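Local coordinates for protein muramidase (PDB 6ZM8) that is a fungal glycoside hydrolase family 25 muramidase (lysozyme) that cleaves peptidoglycan, at residues A[66-69]-A[73-76]; A[92-97]-A[114-119]; A[28-31]-A[36-39]; A[47-50]-A[55-58]. All coordinates share one frame; numbering follows the deposited sequence. Where two conformers were deposited one is given.

Interaction 1. Residues A[66-69]-A[73-76]; sequences ASSG and ARYF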
loop_
_atom_site.group_PDB
_atom_site.type_symbol
_atom_site.label_atom_id
_atom_site.label_comp_id
_atom_site.label_asym_id
_atom_site.label_seq_id
_atom_site.Cartn_x
_atom_site.Cartn_y
_atom_site.Cartn_z
ATOM N N ALA A 66 -18.561 -2.371 -2.719
ATOM C CA ALA A 66 -19.242 -2.370 -1.409
ATOM C C ALA A 66 -19.659 -0.986 -0.964
ATOM O O ALA A 66 -20.639 -0.845 -0.219
ATOM C CB ALA A 66 -18.321 -2.953 -0.361
ATOM N N SER A 67 -18.951 0.047 -1.380
ATOM C CA SER A 67 -19.192 1.411 -0.904
ATOM C C SER A 67 -18.298 2.308 -1.723
ATOM O O SER A 67 -17.444 1.782 -2.471
ATOM C CB SER A 67 -18.911 1.528 0.599
ATOM O OG SER A 67 -17.661 0.920 0.939
ATOM N N SER A 68 -18.485 3.615 -1.583
ATOM C CA SER A 68 -17.714 4.566 -2.364
ATOM C C SER A 68 -16.226 4.549 -1.964
ATOM O O SER A 68 -15.844 4.182 -0.851
ATOM C CB SER A 68 -18.270 5.962 -2.187
ATOM O OG SER A 68 -18.004 6.438 -0.891
ATOM N N GLY A 69 -15.428 5.089 -2.899
ATOM C CA GLY A 69 -14.023 5.280 -2.590
ATOM C C GLY A 69 -13.838 6.267 -1.430
ATOM O O GLY A 69 -12.953 6.088 -0.592
ATOM N N ALA A 73 -11.837 5.672 2.015
ATOM C CA ALA A 73 -10.721 6.515 2.421
ATOM C C ALA A 73 -10.936 7.076 3.824
ATOM O O ALA A 73 -9.989 7.139 4.617
ATOM C CB ALA A 73 -10.541 7.653 1.423
ATOM N N ARG A 74 -12.166 7.495 4.141
ATOM C CA ARG A 74 -12.455 7.989 5.491
ATOM C C ARG A 74 -12.247 6.885 6.516
ATOM O O ARG A 74 -11.685 7.124 7.604
ATOM C CB ARG A 74 -13.900 8.509 5.601
ATOM C CG ARG A 74 -14.135 9.843 4.953
ATOM C CD ARG A 74 -15.543 10.400 5.203
ATOM N NE ARG A 74 -16.560 9.759 4.372
ATOM C CZ ARG A 74 -16.925 10.139 3.101
ATOM N NH1 ARG A 74 -16.231 11.128 2.550
ATOM N NH2 ARG A 74 -17.818 9.472 2.426
ATOM N N TYR A 75 -12.746 5.689 6.242
ATOM C CA TYR A 75 -12.614 4.575 7.189
ATOM C C TYR A 75 -11.137 4.247 7.418
ATOM O O TYR A 75 -10.687 4.069 8.552
ATOM C CB TYR A 75 -13.378 3.370 6.649
ATOM C CG TYR A 75 -13.418 2.202 7.594
ATOM C CD1 TYR A 75 -14.112 2.263 8.772
ATOM C CD2 TYR A 75 -12.781 1.010 7.297
ATOM C CE1 TYR A 75 -14.202 1.168 9.640
ATOM C CE2 TYR A 75 -12.843 -0.088 8.139
ATOM C CZ TYR A 75 -13.574 -0.017 9.296
ATOM O OH TYR A 75 -13.664 -1.131 10.080
ATOM N N PHE A 76 -10.377 4.148 6.332
ATOM C CA PHE A 76 -8.940 3.878 6.427
ATOM C C PHE A 76 -8.219 4.961 7.227
ATOM O O PHE A 76 -7.459 4.658 8.161
ATOM C CB PHE A 76 -8.392 3.781 5.003
ATOM C CG PHE A 76 -6.906 3.630 4.913
ATOM C CD1 PHE A 76 -6.209 2.637 5.610
ATOM C CD2 PHE A 76 -6.182 4.442 4.027
ATOM C CE1 PHE A 76 -4.846 2.465 5.414
ATOM C CE2 PHE A 76 -4.820 4.251 3.831
ATOM C CZ PHE A 76 -4.151 3.255 4.522
#
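The torsions of R74 and S68 leave their polar ends near each other beside the start of helix 69-78, without a bond between them. In R74, CG sits anti to the carbonyl carbon (chi1 -75°), and after an extended step the chain folds at chi3 (-77°), which brings the guanidinium back toward the helix start. In S68 the hydroxyl lies between the backbone N and the carbonyl carbon (chi1 70°), a setting that turns it onto the helix end. The two groups are neighbours at most: S68 OG stands 4.5 Å from R74 NH2, obliquely to the guanidinium, and the hydroxyl is instead hydrogen-bonded to the backbone N of A71. S68 is thus a textbook N-cap, taking up one of the amides of the first turn that has no carbonyl behind it. G69, with backbone angles already helical, opens the regular repeat: A73 N donates to G69 O at 2.9 Å, the i to i+4 bond of an alpha helix. The methyl A73 CB also packs 3.5 Å from that oxygen, G69 O. The joined pieces are the loop after strand 55-61 and helix 69-78, the strand-to-helix passage of a TIM-barrel fold. Helix 110-128 lies along one flank, where A73 meets F120 and T123 and R74 meets I127; on the sheet side, F76 packs against A31 and T32 of strand 26-33.

Interaction 2. Residues A[92-97]-A[114-119]; sequences GALDIE and VNWIED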
loop_
_atom_site.group_PDB
_atom_site.type_symbol
_atom_site.label_atom_id
_atom_site.label_comp_id
_atom_site.label_asym_id
_atom_site.label_seq_id
_atom_site.Cartn_x
_atom_site.Cartn_y
_atom_site.Cartn_z
ATOM N N GLY A 92 -0.396 6.280 3.422
ATOM C CA GLY A 92 -1.145 5.039 3.349
ATOM C C GLY A 92 -1.195 4.522 1.908
ATOM O O GLY A 92 -1.147 5.300 0.937
ATOM N N ALA A 93 -1.348 3.203 1.797
ATOM C CA ALA A 93 -1.439 2.550 0.500
ATOM C C ALA A 93 -2.829 1.976 0.272
ATOM O O ALA A 93 -3.440 1.343 1.155
ATOM C CB ALA A 93 -0.418 1.426 0.380
ATOM N N LEU A 94 -3.317 2.176 -0.962
ATOM C CA LEU A 94 -4.542 1.575 -1.467
ATOM C C LEU A 94 -4.156 0.259 -2.158
ATOM O O LEU A 94 -3.502 0.284 -3.205
ATOM C CB LEU A 94 -5.201 2.517 -2.461
ATOM C CG LEU A 94 -6.458 1.956 -3.128
ATOM C CD1 LEU A 94 -7.572 1.705 -2.114
ATOM C CD2 LEU A 94 -6.934 2.899 -4.217
ATOM N N ASP A 95 -4.579 -0.872 -1.573
ATOM C CA ASP A 95 -4.349 -2.200 -2.162
ATOM C C ASP A 95 -5.575 -2.501 -3.021
ATOM O O ASP A 95 -6.656 -2.853 -2.497
ATOM C CB ASP A 95 -4.147 -3.183 -1.020
ATOM C CG ASP A 95 -4.047 -4.624 -1.421
ATOM O OD1 ASP A 95 -4.187 -4.913 -2.626
ATOM O OD2 ASP A 95 -3.837 -5.462 -0.521
ATOM N N ILE A 96 -5.407 -2.296 -4.325
ATOM C CA ILE A 96 -6.486 -2.365 -5.302
ATOM C C ILE A 96 -6.120 -3.470 -6.315
ATOM O O ILE A 96 -5.220 -3.295 -7.157
ATOM C CB ILE A 96 -6.801 -0.979 -5.905
ATOM C CG1 ILE A 96 -7.885 -1.045 -6.966
ATOM C CG2 ILE A 96 -5.582 -0.260 -6.476
ATOM C CD1 ILE A 96 -9.239 -1.481 -6.482
ATOM N N GLU A 97 -6.760 -4.618 -6.153
ATOM C CA GLU A 97 -6.338 -5.829 -6.824
ATOM C C GLU A 97 -7.536 -6.780 -6.961
ATOM O O GLU A 97 -8.666 -6.458 -6.623
ATOM C CB GLU A 97 -5.204 -6.518 -6.030
ATOM C CG GLU A 97 -5.670 -7.011 -4.671
ATOM C CD GLU A 97 -4.588 -7.848 -3.988
ATOM O OE1 GLU A 97 -4.560 -9.082 -4.233
ATOM O OE2 GLU A 97 -3.820 -7.320 -3.190
ATOM N N VAL A 114 -11.915 3.578 -12.406
ATOM C CA VAL A 114 -11.068 4.768 -12.332
ATOM C C VAL A 114 -11.727 5.821 -11.450
ATOM O O VAL A 114 -11.062 6.438 -10.607
ATOM C CB VAL A 114 -10.773 5.292 -13.740
ATOM C CG1 VAL A 114 -10.134 6.680 -13.710
ATOM C CG2 VAL A 114 -9.877 4.323 -14.500
ATOM N N ASN A 115 -13.037 6.053 -11.613
ATOM C CA ASN A 115 -13.697 7.040 -10.782
ATOM C C ASN A 115 -13.657 6.649 -9.297
ATOM O O ASN A 115 -13.526 7.537 -8.437
ATOM C CB ASN A 115 -15.171 7.218 -11.205
ATOM C CG ASN A 115 -15.345 7.857 -12.563
ATOM O OD1 ASN A 115 -14.400 8.375 -13.153
ATOM N ND2 ASN A 115 -16.580 7.809 -13.036
ATOM N N TRP A 116 -13.811 5.377 -8.994
ATOM C CA TRP A 116 -13.785 4.916 -7.613
ATOM C C TRP A 116 -12.417 5.202 -6.988
ATOM O O TRP A 116 -12.303 5.720 -5.882
ATOM C CB TRP A 116 -14.123 3.409 -7.577
ATOM C CG TRP A 116 -14.317 2.871 -6.207
ATOM C CD1 TRP A 116 -15.529 2.686 -5.608
ATOM C CD2 TRP A 116 -13.316 2.506 -5.244
ATOM N NE1 TRP A 116 -15.344 2.220 -4.317
ATOM C CE2 TRP A 116 -14.013 2.113 -4.071
ATOM C CE3 TRP A 116 -11.921 2.442 -5.236
ATOM C CZ2 TRP A 116 -13.351 1.700 -2.917
ATOM C CZ3 TRP A 116 -11.253 2.040 -4.086
ATOM C CH2 TRP A 116 -11.977 1.690 -2.938
ATOM N N ILE A 117 -11.371 4.826 -7.725
ATOM C CA ILE A 117 -9.992 5.067 -7.253
ATOM C C ILE A 117 -9.768 6.573 -7.076
ATOM O O ILE A 117 -9.183 6.992 -6.081
ATOM C CB ILE A 117 -8.984 4.418 -8.207
ATOM C CG1 ILE A 117 -9.174 2.891 -8.235
ATOM C CG2 ILE A 117 -7.556 4.788 -7.801
ATOM C CD1 ILE A 117 -8.488 2.218 -9.416
ATOM N N GLU A 118 -10.217 7.384 -8.053
ATOM C CA GLU A 118 -10.083 8.835 -7.926
ATOM C C GLU A 118 -10.748 9.333 -6.652
ATOM O O GLU A 118 -10.220 10.199 -5.943
ATOM C CB GLU A 118 -10.675 9.497 -9.166
ATOM C CG GLU A 118 -10.560 11.027 -9.143
ATOM C CD GLU A 118 -9.132 11.512 -9.205
ATOM O OE1 GLU A 118 -8.450 11.244 -10.205
ATOM O OE2 GLU A 118 -8.655 12.058 -8.207
ATOM N N ASP A 119 -11.948 8.821 -6.358
ATOM C CA ASP A 119 -12.655 9.246 -5.158
ATOM C C ASP A 119 -11.850 8.869 -3.900
ATOM O O ASP A 119 -11.723 9.669 -2.962
ATOM C CB ASP A 119 -14.055 8.626 -5.158
ATOM C CG ASP A 119 -15.028 9.247 -4.189
ATOM O OD1 ASP A 119 -14.883 10.411 -3.837
ATOM O OD2 ASP A 119 -16.000 8.509 -3.835
#
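A beta-alpha-beta unit, made of strand 93-95, helix 110-128 and strand 133-136, is closed where L94 and I96 meet W116 and I117. The unit belongs to the TIM barrel of this family 25 enzyme, in which helices pack on the outside of a ring of strands. L94 forks between two helix residues. Its CG is anti to the backbone N (chi1 176°), so the isobutyl group reaches out to the helix; CD1 comes up to the edge of the indole, near its plane, 4.2 Å from W116 CZ3, while L94 CD2 lies 4.1 Å from I117 CG2. Two residues on, I96 uses its longer branch, with I96 CG1 at 4.1 Å from I117 CD1. I117 therefore spans both strand residues with different ends, the CG2 methyl on L94 and the CD1 tip on I96. Between L94 and I96, D95 turns to the other side of the strand, against Y59 and F61 of strand 55-61. Beyond the pair, W140 covers I96, and W141 and T145 of helix 138-145 cover I117. No hydrogen bond crosses the interface, and the one polar atom of the indole, W116 NE1, is satisfied by S67 O. With nothing directional to fix the strand against the helix, their relative position here rests on the fit of branched aliphatic side chains and the edge of an indole, and on the exclusion of water.

Interaction 3. Residues A[28-31]-A[36-39]; sequences YIKA and TFKS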
loop_
_atom_site.group_PDB
_atom_site.type_symbol
_atom_site.label_atom_id
_atom_site.label_comp_id
_atom_site.label_asym_id
_atom_site.label_seq_id
_atom_site.Cartn_x
_atom_site.Cartn_y
_atom_site.Cartn_z
ATOM N N TYR A 28 4.963 -2.043 5.618
ATOM C CA TYR A 28 3.542 -1.727 5.444
ATOM C C TYR A 28 2.710 -2.772 6.176
ATOM O O TYR A 28 3.008 -3.963 6.142
ATOM C CB TYR A 28 3.137 -1.667 3.957
ATOM C CG TYR A 28 3.194 -0.289 3.351
ATOM C CD1 TYR A 28 2.245 0.659 3.695
ATOM C CD2 TYR A 28 4.171 0.067 2.431
ATOM C CE1 TYR A 28 2.252 1.941 3.140
ATOM C CE2 TYR A 28 4.189 1.347 1.856
ATOM C CZ TYR A 28 3.227 2.279 2.222
ATOM O OH TYR A 28 3.308 3.523 1.648
ATOM N N ILE A 29 1.633 -2.293 6.806
ATOM C CA ILE A 29 0.850 -3.100 7.744
ATOM C C ILE A 29 -0.622 -2.948 7.388
ATOM O O ILE A 29 -1.133 -1.831 7.287
ATOM C CB ILE A 29 1.103 -2.629 9.186
ATOM C CG1 ILE A 29 2.592 -2.747 9.532
ATOM C CG2 ILE A 29 0.251 -3.425 10.168
ATOM C CD1 ILE A 29 2.983 -2.025 10.814
ATOM N N LYS A 30 -1.338 -4.068 7.231
ATOM C CA LYS A 30 -2.751 -3.959 6.883
ATOM C C LYS A 30 -3.522 -3.310 8.018
ATOM O O LYS A 30 -3.455 -3.760 9.183
ATOM C CB LYS A 30 -3.364 -5.324 6.617
ATOM C CG LYS A 30 -4.814 -5.221 6.117
ATOM C CD LYS A 30 -5.366 -6.540 5.639
ATOM C CE LYS A 30 -6.827 -6.414 5.227
ATOM N NZ LYS A 30 -7.336 -7.684 4.704
ATOM N N ALA A 31 -4.311 -2.281 7.689
ATOM C CA ALA A 31 -5.192 -1.632 8.655
ATOM C C ALA A 31 -6.630 -2.054 8.433
ATOM O O ALA A 31 -7.303 -2.469 9.426
ATOM C CB ALA A 31 -5.070 -0.123 8.608
ATOM N N THR A 36 -15.839 -2.106 7.116
ATOM C CA THR A 36 -16.295 -2.945 8.304
ATOM C C THR A 36 -15.099 -3.685 8.920
ATOM O O THR A 36 -15.281 -4.205 10.039
ATOM C CB THR A 36 -17.458 -3.927 7.935
ATOM O OG1 THR A 36 -16.860 -4.714 6.854
ATOM C CG2 THR A 36 -18.699 -3.287 7.284
ATOM N N PHE A 37 -13.961 -3.809 8.271
ATOM C CA PHE A 37 -12.878 -4.672 8.754
ATOM C C PHE A 37 -11.708 -3.809 9.212
ATOM O O PHE A 37 -11.145 -3.053 8.392
ATOM C CB PHE A 37 -12.445 -5.612 7.635
ATOM C CG PHE A 37 -11.338 -6.555 8.040
ATOM C CD1 PHE A 37 -10.008 -6.183 8.036
ATOM C CD2 PHE A 37 -11.667 -7.835 8.427
ATOM C CE1 PHE A 37 -9.055 -7.080 8.419
ATOM C CE2 PHE A 37 -10.693 -8.751 8.757
ATOM C CZ PHE A 37 -9.382 -8.381 8.803
ATOM N N LYS A 38 -11.310 -3.997 10.460
ATOM C CA LYS A 38 -10.097 -3.406 11.012
ATOM C C LYS A 38 -9.249 -4.567 11.499
ATOM O O LYS A 38 -9.720 -5.360 12.361
ATOM C CB LYS A 38 -10.413 -2.466 12.177
ATOM C CG LYS A 38 -11.369 -1.334 11.843
ATOM C CD LYS A 38 -12.011 -0.651 13.057
ATOM C CE LYS A 38 -13.277 0.152 12.784
ATOM N NZ LYS A 38 -14.497 -0.681 12.556
ATOM N N SER A 39 -8.037 -4.723 11.008
ATOM C CA SER A 39 -7.191 -5.828 11.427
ATOM C C SER A 39 -6.928 -5.788 12.922
ATOM O O SER A 39 -6.427 -4.796 13.463
ATOM C CB SER A 39 -5.849 -5.727 10.720
ATOM O OG SER A 39 -4.984 -6.700 11.291
HETATM O O HOH W 1 -2.576 -6.175 10.207
#
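K30 is the first residue of segment 28-31 to meet segment 36-39, and it does so at two levels. Its CG is anti to the backbone N (chi1 -175°) and the chain stays extended to its end, so the far carbon, K30 CE, arrives 3.9 Å from F37 CE1, the side chains crossing at about a right angle. The aliphatic end of the lysine lies obliquely to the ring, and its ammonium is paired with E33 in a salt bridge. At backbone level, the carbonyl of K30 faces S39, whose CB is 3.5 Å from K30 O. A single water spans the same gap, donating to K30 O at 2.8 Å and accepting from S39 OG at 2.7 Å. The serine hydroxyl, thus holding the water, also accepts from the backbone N of A41, capping that amide just ahead of helix 42-51. A31 follows, and its carbonyl oxygen gathers two donors: S39 N at 2.8 Å from A31 O is the hydrogen bond proper, tilted 34° out of the carbonyl plane, and the CA-H of K38 adds a weaker contact, K38 CA to A31 O at 3.3 Å. Strands 26-33 and 37-38 form an antiparallel beta hairpin, a short hairpin partner added to a barrel strand. Strand 26-33 itself runs parallel between strands 2-7 and 55-61; I29 and A31 lean on F42 of helix 42-51, while K38 reaches out to Y75 of helix 69-78.

Interaction 4. Residues A[47-50]-A[55-58]; sequences TGAT and IRGA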
loop_
_atom_site.group_PDB
_atom_site.type_symbol
_atom_site.label_atom_id
_atom_site.label_comp_id
_atom_site.label_asym_id
_atom_site.label_seq_id
_atom_site.Cartn_x
_atom_site.Cartn_y
_atom_site.Cartn_z
ATOM N N THR A 47 2.819 -0.575 16.479
ATOM C CA THR A 47 3.605 -0.235 17.675
ATOM C C THR A 47 4.974 -0.902 17.653
ATOM O O THR A 47 5.975 -0.231 17.943
ATOM C CB THR A 47 2.815 -0.583 18.928
ATOM O OG1 THR A 47 1.590 0.129 18.971
ATOM C CG2 THR A 47 3.574 -0.333 20.185
ATOM N N GLY A 48 5.028 -2.184 17.323
ATOM C CA GLY A 48 6.323 -2.867 17.273
ATOM C C GLY A 48 7.257 -2.233 16.250
ATOM O O GLY A 48 8.454 -2.058 16.473
ATOM N N ALA A 49 6.692 -1.868 15.093
ATOM C CA ALA A 49 7.514 -1.198 14.072
ATOM C C ALA A 49 8.068 0.114 14.623
ATOM O O ALA A 49 9.249 0.439 14.473
ATOM C CB ALA A 49 6.665 -0.970 12.833
ATOM N N THR A 50 7.184 0.906 15.237
ATOM C CA THR A 50 7.568 2.213 15.761
ATOM C C THR A 50 8.731 2.069 16.755
ATOM O O THR A 50 9.701 2.821 16.715
ATOM C CB THR A 50 6.384 2.900 16.424
ATOM O OG1 THR A 50 5.293 2.997 15.496
ATOM C CG2 THR A 50 6.739 4.304 16.882
ATOM N N ILE A 55 10.523 2.854 9.603
ATOM C CA ILE A 55 9.607 3.691 8.836
ATOM C C ILE A 55 8.408 2.773 8.497
ATOM O O ILE A 55 8.619 1.618 8.110
ATOM C CB ILE A 55 10.325 4.249 7.599
ATOM C CG1 ILE A 55 11.435 5.214 8.046
ATOM C CG2 ILE A 55 9.360 4.900 6.649
ATOM C CD1 ILE A 55 12.368 5.688 6.965
ATOM N N ARG A 56 7.190 3.235 8.717
ATOM C CA ARG A 56 6.041 2.334 8.588
ATOM C C ARG A 56 4.864 3.061 7.996
ATOM O O ARG A 56 4.696 4.274 8.173
ATOM C CB ARG A 56 5.674 1.638 9.908
ATOM C CG ARG A 56 5.132 2.542 11.004
ATOM C CD ARG A 56 6.215 3.268 11.808
ATOM N NE ARG A 56 5.665 4.013 12.927
ATOM C CZ ARG A 56 5.090 5.213 12.847
ATOM N NH1 ARG A 56 5.088 5.883 11.700
ATOM N NH2 ARG A 56 4.536 5.742 13.912
ATOM N N GLY A 57 4.014 2.292 7.332
ATOM C CA GLY A 57 2.746 2.779 6.846
ATOM C C GLY A 57 1.686 1.699 6.969
ATOM O O GLY A 57 1.980 0.543 7.283
ATOM N N ALA A 58 0.463 2.112 6.659
ATOM C CA ALA A 58 -0.693 1.244 6.687
ATOM C C ALA A 58 -1.222 1.034 5.280
ATOM O O ALA A 58 -1.008 1.890 4.395
ATOM C CB ALA A 58 -1.783 1.879 7.533
#
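The guanidinium of R56 is met by T50 at an edge, T50 OG1 lying just 3° out of its plane. There R56 NE donates to T50 OG1 at 2.8 Å with an N-H...O angle of 162°, and R56 NH2 adds a weak second bond to the same T50 OG1 at 3.3 Å, so one hydroxyl receives two N-H groups from a single edge. The hydroxyl in turn donates to the carbonyl of Y46, one helical turn earlier. R56 gets there by a sharp bend at chi2 (-82°), which turns the guanidinium toward the helix. Closer to the backbone, A49 CB rests against R56 CB at 4.0 Å. Helix 42-51 and strand 55-61 are the last two elements of a beta-alpha-beta crossover that starts at strand 26-33, and A49 and R56 both touch V27 of that strand. A leucine in place of R56 would probably leave the T50 hydroxyl without its two incoming N-H bonds and T89 without its partner. On the other side of the guanidinium carbon, R56 NH1 is bonded to T89 and, weakly, to the carbonyl of I88.

Along the chain the contacts come in series, interaction 3 first, then 4, 1 and 2, each closing before the next opens. Interactions 3 and 4 share the barrel sheet through neighbouring strands 26-33 and 55-61, their centres about 13 Å apart, and strand 93-95 of interaction 2 follows next to strand 55-61. Interactions 1 and 2 lie closest, about 10 Å between centres, where W116 joins the loop before helix 69-78 to helix 110-128. Interaction 4 lies about 22 Å from both 1 and 2, between centres. The set samples successive strand-helix steps of one TIM barrel, combining helix capping, apolar packing, a hairpin and a polar strand-helix tie.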